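PDB 2RHF: DNA helicase RecQ from Deinococcus radiodurans, which probably couples ATP hydrolysis to 3'-5' unwinding of duplex DNA, and is represented here by its regulatory C-terminal HRDC domain. Local coordinates for residues Lys20-Ser25 / Glu61-Arg66; Glu36-Arg41 / Ala47-Val52. All blocks are in the same frame, centred on the assembly; numbering follows the deposited sequence.

Interaction 1: Lys20-Ser25 / Glu61-Arg66; sequences KETGYS and EAYGER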
loop_
_atom_site.group_PDB
_atom_site.type_symbol
_atom_site.label_atom_id
_atom_site.label_comp_id
_atom_site.label_asym_id
_atom_site.label_seq_id
_atom_site.Cartn_x
_atom_site.Cartn_y
_atom_site.Cartn_z
ATOM N N LYS A 20 -12.204 1.177 -6.778
ATOM C CA LYS A 20 -12.970 1.131 -8.022
ATOM C C LYS A 20 -13.085 -0.314 -8.526
ATOM O O LYS A 20 -14.167 -0.746 -8.965
ATOM C CB LYS A 20 -12.321 2.043 -9.078
ATOM C CG LYS A 20 -13.043 2.095 -10.433
ATOM C CD LYS A 20 -12.226 2.882 -11.471
ATOM C CE LYS A 20 -12.797 2.716 -12.883
ATOM N NZ LYS A 20 -11.835 3.124 -13.957
ATOM N N GLU A 21 -11.993 -1.068 -8.431
ATOM C CA GLU A 21 -11.929 -2.444 -8.936
ATOM C C GLU A 21 -12.746 -3.426 -8.115
ATOM O O GLU A 21 -13.359 -4.351 -8.668
ATOM C CB GLU A 21 -10.479 -2.908 -9.012
ATOM C CG GLU A 21 -9.673 -2.176 -10.077
ATOM C CD GLU A 21 -8.168 -2.247 -9.855
ATOM O OE1 GLU A 21 -7.704 -3.151 -9.130
ATOM O OE2 GLU A 21 -7.447 -1.392 -10.422
ATOM N N THR A 22 -12.776 -3.214 -6.803
ATOM C CA THR A 22 -13.404 -4.154 -5.885
ATOM C C THR A 22 -14.807 -3.746 -5.459
ATOM O O THR A 22 -15.578 -4.589 -4.992
ATOM C CB THR A 22 -12.584 -4.299 -4.598
ATOM O OG1 THR A 22 -12.505 -3.031 -3.933
ATOM C CG2 THR A 22 -11.184 -4.826 -4.883
ATOM N N GLY A 23 -15.117 -2.460 -5.567
ATOM C CA GLY A 23 -16.332 -1.902 -4.973
ATOM C C GLY A 23 -16.262 -1.664 -3.464
ATOM O O GLY A 23 -17.265 -1.295 -2.850
ATOM N N TYR A 24 -15.085 -1.869 -2.860
ATOM C CA TYR A 24 -14.907 -1.687 -1.421
ATOM C C TYR A 24 -14.598 -0.246 -1.058
ATOM O O TYR A 24 -14.103 0.535 -1.885
ATOM C CB TYR A 24 -13.784 -2.580 -0.898
ATOM C CG TYR A 24 -13.977 -4.064 -1.088
ATOM C CD1 TYR A 24 -15.250 -4.638 -1.077
ATOM C CD2 TYR A 24 -12.879 -4.910 -1.205
ATOM C CE1 TYR A 24 -15.417 -6.017 -1.227
ATOM C CE2 TYR A 24 -13.035 -6.285 -1.347
ATOM C CZ TYR A 24 -14.307 -6.829 -1.362
ATOM O OH TYR A 24 -14.471 -8.192 -1.501
ATOM N N SER A 25 -14.847 0.089 0.203
ATOM C CA SER A 25 -14.472 1.387 0.747
ATOM C C SER A 25 -12.965 1.485 0.933
ATOM O O SER A 25 -12.258 0.480 0.965
ATOM C CB SER A 25 -15.143 1.597 2.099
ATOM O OG SER A 25 -14.610 0.656 3.011
ATOM N N GLU A 61 -1.972 -10.917 -0.300
ATOM C CA GLU A 61 -2.246 -11.733 -1.470
ATOM C C GLU A 61 -2.960 -10.961 -2.570
ATOM O O GLU A 61 -2.587 -11.051 -3.740
ATOM C CB GLU A 61 -3.014 -12.984 -1.075
ATOM C CG GLU A 61 -2.176 -13.925 -0.235
ATOM C CD GLU A 61 -2.893 -15.197 0.144
ATOM O OE1 GLU A 61 -3.938 -15.503 -0.464
ATOM O OE2 GLU A 61 -2.398 -15.894 1.051
ATOM N N ALA A 62 -3.963 -10.175 -2.192
ATOM C CA ALA A 62 -4.775 -9.460 -3.160
ATOM C C ALA A 62 -4.058 -8.251 -3.750
ATOM O O ALA A 62 -4.170 -7.991 -4.946
ATOM C CB ALA A 62 -6.087 -9.029 -2.529
ATOM N N TYR A 63 -3.346 -7.503 -2.898
ATOM C CA TYR A 63 -2.857 -6.162 -3.249
ATOM C C TYR A 63 -1.354 -6.019 -3.162
ATOM O O TYR A 63 -0.838 -4.961 -3.499
ATOM C CB TYR A 63 -3.465 -5.087 -2.334
ATOM C CG TYR A 63 -4.968 -5.113 -2.177
ATOM C CD1 TYR A 63 -5.547 -4.842 -0.940
ATOM C CD2 TYR A 63 -5.815 -5.389 -3.253
ATOM C CE1 TYR A 63 -6.926 -4.844 -0.780
ATOM C CE2 TYR A 63 -7.191 -5.404 -3.097
ATOM C CZ TYR A 63 -7.738 -5.131 -1.865
ATOM O OH TYR A 63 -9.111 -5.158 -1.727
ATOM N N GLY A 64 -0.654 -7.027 -2.654
ATOM C CA GLY A 64 0.756 -6.857 -2.293
ATOM C C GLY A 64 1.635 -6.414 -3.441
ATOM O O GLY A 64 2.439 -5.498 -3.301
ATOM N N GLU A 65 1.506 -7.070 -4.581
ATOM C CA GLU A 65 2.330 -6.698 -5.730
ATOM C C GLU A 65 2.031 -5.272 -6.180
ATOM O O GLU A 65 2.950 -4.520 -6.494
ATOM C CB GLU A 65 2.163 -7.697 -6.872
ATOM C CG GLU A 65 2.786 -9.087 -6.591
ATOM C CD GLU A 65 4.295 -9.064 -6.241
ATOM O OE1 GLU A 65 5.003 -8.090 -6.580
ATOM O OE2 GLU A 65 4.769 -10.046 -5.624
ATOM N N ARG A 66 0.761 -4.880 -6.175
ATOM C CA ARG A 66 0.386 -3.508 -6.529
ATOM C C ARG A 66 0.965 -2.486 -5.542
ATOM O O ARG A 66 1.386 -1.398 -5.944
ATOM C CB ARG A 66 -1.143 -3.353 -6.603
ATOM C CG ARG A 66 -1.872 -4.207 -7.602
ATOM C CD ARG A 66 -1.945 -3.561 -8.951
ATOM N NE ARG A 66 -2.794 -2.371 -9.011
ATOM C CZ ARG A 66 -4.124 -2.360 -9.165
ATOM N NH1 ARG A 66 -4.821 -3.492 -9.233
ATOM N NH2 ARG A 66 -4.763 -1.198 -9.247
#

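Interaction 2: Glu36-Arg41 / Ala47-Val52; sequences EALAAR and AELAEV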
loop_
_atom_site.group_PDB
_atom_site.type_symbol
_atom_site.label_atom_id
_atom_site.label_comp_id
_atom_site.label_asym_id
_atom_site.label_seq_id
_atom_site.Cartn_x
_atom_site.Cartn_y
_atom_site.Cartn_z
ATOM N N GLU A 36 0.045 4.683 6.393
ATOM C CA GLU A 36 1.156 5.373 7.003
ATOM C C GLU A 36 2.313 4.448 7.289
ATOM O O GLU A 36 3.462 4.832 7.111
ATOM C CB GLU A 36 0.701 6.083 8.260
ATOM C CG GLU A 36 -0.069 7.351 7.912
ATOM C CD GLU A 36 -1.118 7.739 8.901
ATOM O OE1 GLU A 36 -1.083 7.283 10.068
ATOM O OE2 GLU A 36 -1.993 8.517 8.494
ATOM N N ALA A 37 2.019 3.235 7.738
ATOM C CA ALA A 37 3.067 2.253 7.980
ATOM C C ALA A 37 3.757 1.847 6.673
ATOM O O ALA A 37 4.976 1.667 6.642
ATOM C CB ALA A 37 2.492 1.040 8.705
ATOM N N LEU A 38 2.994 1.704 5.594
ATOM C CA LEU A 38 3.574 1.414 4.286
ATOM C C LEU A 38 4.511 2.517 3.835
ATOM O O LEU A 38 5.612 2.256 3.347
ATOM C CB LEU A 38 2.475 1.177 3.250
ATOM C CG LEU A 38 1.657 -0.106 3.410
ATOM C CD1 LEU A 38 0.419 -0.079 2.537
ATOM C CD2 LEU A 38 2.523 -1.353 3.113
ATOM N N ALA A 39 4.082 3.763 4.003
ATOM C CA ALA A 39 4.893 4.898 3.586
ATOM C C ALA A 39 6.160 5.025 4.426
ATOM O O ALA A 39 7.218 5.363 3.899
ATOM C CB ALA A 39 4.085 6.188 3.634
ATOM N N ALA A 40 6.052 4.750 5.724
ATOM C CA ALA A 40 7.188 4.866 6.634
ATOM C C ALA A 40 8.174 3.724 6.442
ATOM O O ALA A 40 9.383 3.945 6.417
ATOM C CB ALA A 40 6.696 4.909 8.087
ATOM N N ARG A 41 7.663 2.506 6.330
ATOM C CA ARG A 41 8.516 1.317 6.276
ATOM C C ARG A 41 9.051 1.032 4.879
ATOM O O ARG A 41 10.063 0.349 4.732
ATOM C CB ARG A 41 7.768 0.098 6.808
ATOM C CG ARG A 41 7.382 0.214 8.303
ATOM C CD ARG A 41 6.537 -0.954 8.754
ATOM N NE ARG A 41 7.322 -2.182 8.720
ATOM C CZ ARG A 41 8.092 -2.626 9.712
ATOM N NH1 ARG A 41 8.168 -1.963 10.861
ATOM N NH2 ARG A 41 8.789 -3.736 9.555
ATOM N N ALA A 47 8.342 -10.382 2.123
ATOM C CA ALA A 47 8.771 -10.559 3.507
ATOM C C ALA A 47 8.566 -9.283 4.324
ATOM O O ALA A 47 8.108 -9.322 5.466
ATOM C CB ALA A 47 10.228 -10.990 3.559
ATOM N N GLU A 48 8.902 -8.158 3.722
ATOM C CA GLU A 48 8.737 -6.883 4.374
ATOM C C GLU A 48 7.269 -6.475 4.491
ATOM O O GLU A 48 6.871 -5.890 5.491
ATOM C CB GLU A 48 9.586 -5.839 3.659
ATOM C CG GLU A 48 11.099 -6.111 3.871
ATOM C CD GLU A 48 12.011 -5.330 2.950
ATOM O OE1 GLU A 48 11.560 -4.352 2.352
ATOM O OE2 GLU A 48 13.210 -5.697 2.833
ATOM N N LEU A 49 6.448 -6.815 3.503
ATOM C CA LEU A 49 5.000 -6.545 3.611
ATOM C C LEU A 49 4.374 -7.256 4.798
ATOM O O LEU A 49 3.488 -6.709 5.463
ATOM C CB LEU A 49 4.272 -6.989 2.358
ATOM C CG LEU A 49 4.363 -6.074 1.149
ATOM C CD1 LEU A 49 3.715 -6.759 -0.038
ATOM C CD2 LEU A 49 3.721 -4.689 1.429
ATOM N N ALA A 50 4.831 -8.479 5.058
ATOM C CA ALA A 50 4.309 -9.288 6.166
ATOM C C ALA A 50 4.581 -8.655 7.522
ATOM O O ALA A 50 3.965 -9.023 8.514
ATOM C CB ALA A 50 4.881 -10.706 6.107
ATOM N N GLU A 51 5.509 -7.704 7.564
ATOM C CA GLU A 51 5.862 -7.012 8.793
ATOM C C GLU A 51 5.060 -5.721 9.016
ATOM O O GLU A 51 5.211 -5.074 10.048
ATOM C CB GLU A 51 7.362 -6.715 8.800
ATOM C CG GLU A 51 8.235 -7.972 8.712
ATOM C CD GLU A 51 9.670 -7.688 8.289
ATOM O OE1 GLU A 51 9.972 -6.543 7.879
ATOM O OE2 GLU A 51 10.499 -8.623 8.359
ATOM N N VAL A 52 4.210 -5.350 8.061
ATOM C CA VAL A 52 3.467 -4.088 8.143
ATOM C C VAL A 52 2.210 -4.239 9.007
ATOM O O VAL A 52 1.331 -5.033 8.674
ATOM C CB VAL A 52 3.061 -3.593 6.742
ATOM C CG1 VAL A 52 2.204 -2.319 6.850
ATOM C CG2 VAL A 52 4.304 -3.336 5.901
HETATM O O HOH W 1 8.025 -3.568 6.532
#

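Interaction 1: Lys20-Ser25 / Glu61-Arg66
R66 and E21 meet through a two-pronged, end-on salt bridge that joins two backbones held well apart: even the nearest CA atoms of the segments, those of T22 and A62, are 10.5 Å apart. R66 NH1 lies 2.9 Å from E21 OE1, a nearly straight bond (165°) that uses the syn lone pair of the oxygen. R66 NH2 lies 2.9 Å from E21 OE2, also on its syn side but tilted out of both planes, as expected with carboxylate and guanidinium turned 36° apart. Folded at chi2 (-87°) and chi3, the arginine chain presents both nitrogens to the extended glutamate. Y63 OH reaches T22 CG2 (3.8 Å) and, in the plane of the Y24 ring, the ring edge at Y24 CD2 (3.8 Å), both from one side. T22 OG1 accepts from Y24 N at 3.0 Å, an ST turn, and is also hydrogen-bonded to L18 O. An alanine in place of R66 would probably leave E21 and E17, the second salt-bridge partner of the arginine, as adjacent acids without their shared positive charge. Helix 57-76 lies against the C-terminal part of helix 4-22, with R66 on L14 and L18, and Y63 on L18 and on V29 of helix 26-29.

Interaction 2: Glu36-Arg41 / Ala47-Val52
V52 fits against helix 32-41 with both of its methyl groups. Its CG1, anti to the backbone N (chi1 176°), lies 3.8 Å from A37 CB, and its CG2 is 3.9 Å from L38 CD2; the leucine and valine side chains cross at about a right angle. L38 CD2 has a second neighbour, L49 CD2, also at 3.9 Å, so one leucine methyl touches both L49 and V52, the first and last residues of a type I turn. On the more exposed flank R41 reaches across to E51. Its guanidinium stands almost perpendicular to the carboxylate (planes 89° apart), and R41 NH2 is 3.5 Å from E51 OE1, a long salt bridge without a hydrogen bond between the two segments. E51 O sits above one guanidinium face, displaced from its middle.

This is the short connection of the all-helical HRDC domain in which helix 32-41 is followed, after a brief loop, by helix 46-49. The type I beta turn from L49 to V52, closed by V52 N to L49 O at 3.0 Å, puts E51 and V52 beside helix 32-41. A water molecule accepts from R41 NE at 2.7 Å and donates to E48 O at 2.8 Å, tying the arginine to the backbone of helix 46-49. Further out, E48 is held through its own OE1 by R44 N and through its backbone N by T45 OG1, while P43 packs on L38, E48 and L49. I67 of helix 57-76 touches both leucines, and L11 of helix 4-22 touches L38.

Overall arrangement
Interaction 1 is a surface contact burying 161 Å², whereas interaction 2 is partly buried and covers 267 Å²; their centres lie about 17 Å apart, on opposite sides of the chain's centre. The chemistry follows this difference: residues 20-25 and 61-66 are joined by a bidentate ion pair at the surface and, in about equal area, by the packing of buried Y63 against T22 and Y24, while residues 36-41 and 47-52 meet through aliphatic methyl groups, with a longer ion pair at the margin. Interaction 2 is nested in the loop that interaction 1 closes. Helix 57-76 supplies Y63 and R66 to interaction 1 and packs against the leucines of interaction 2, G64 CA lying 3.7 Å from L49 CD1.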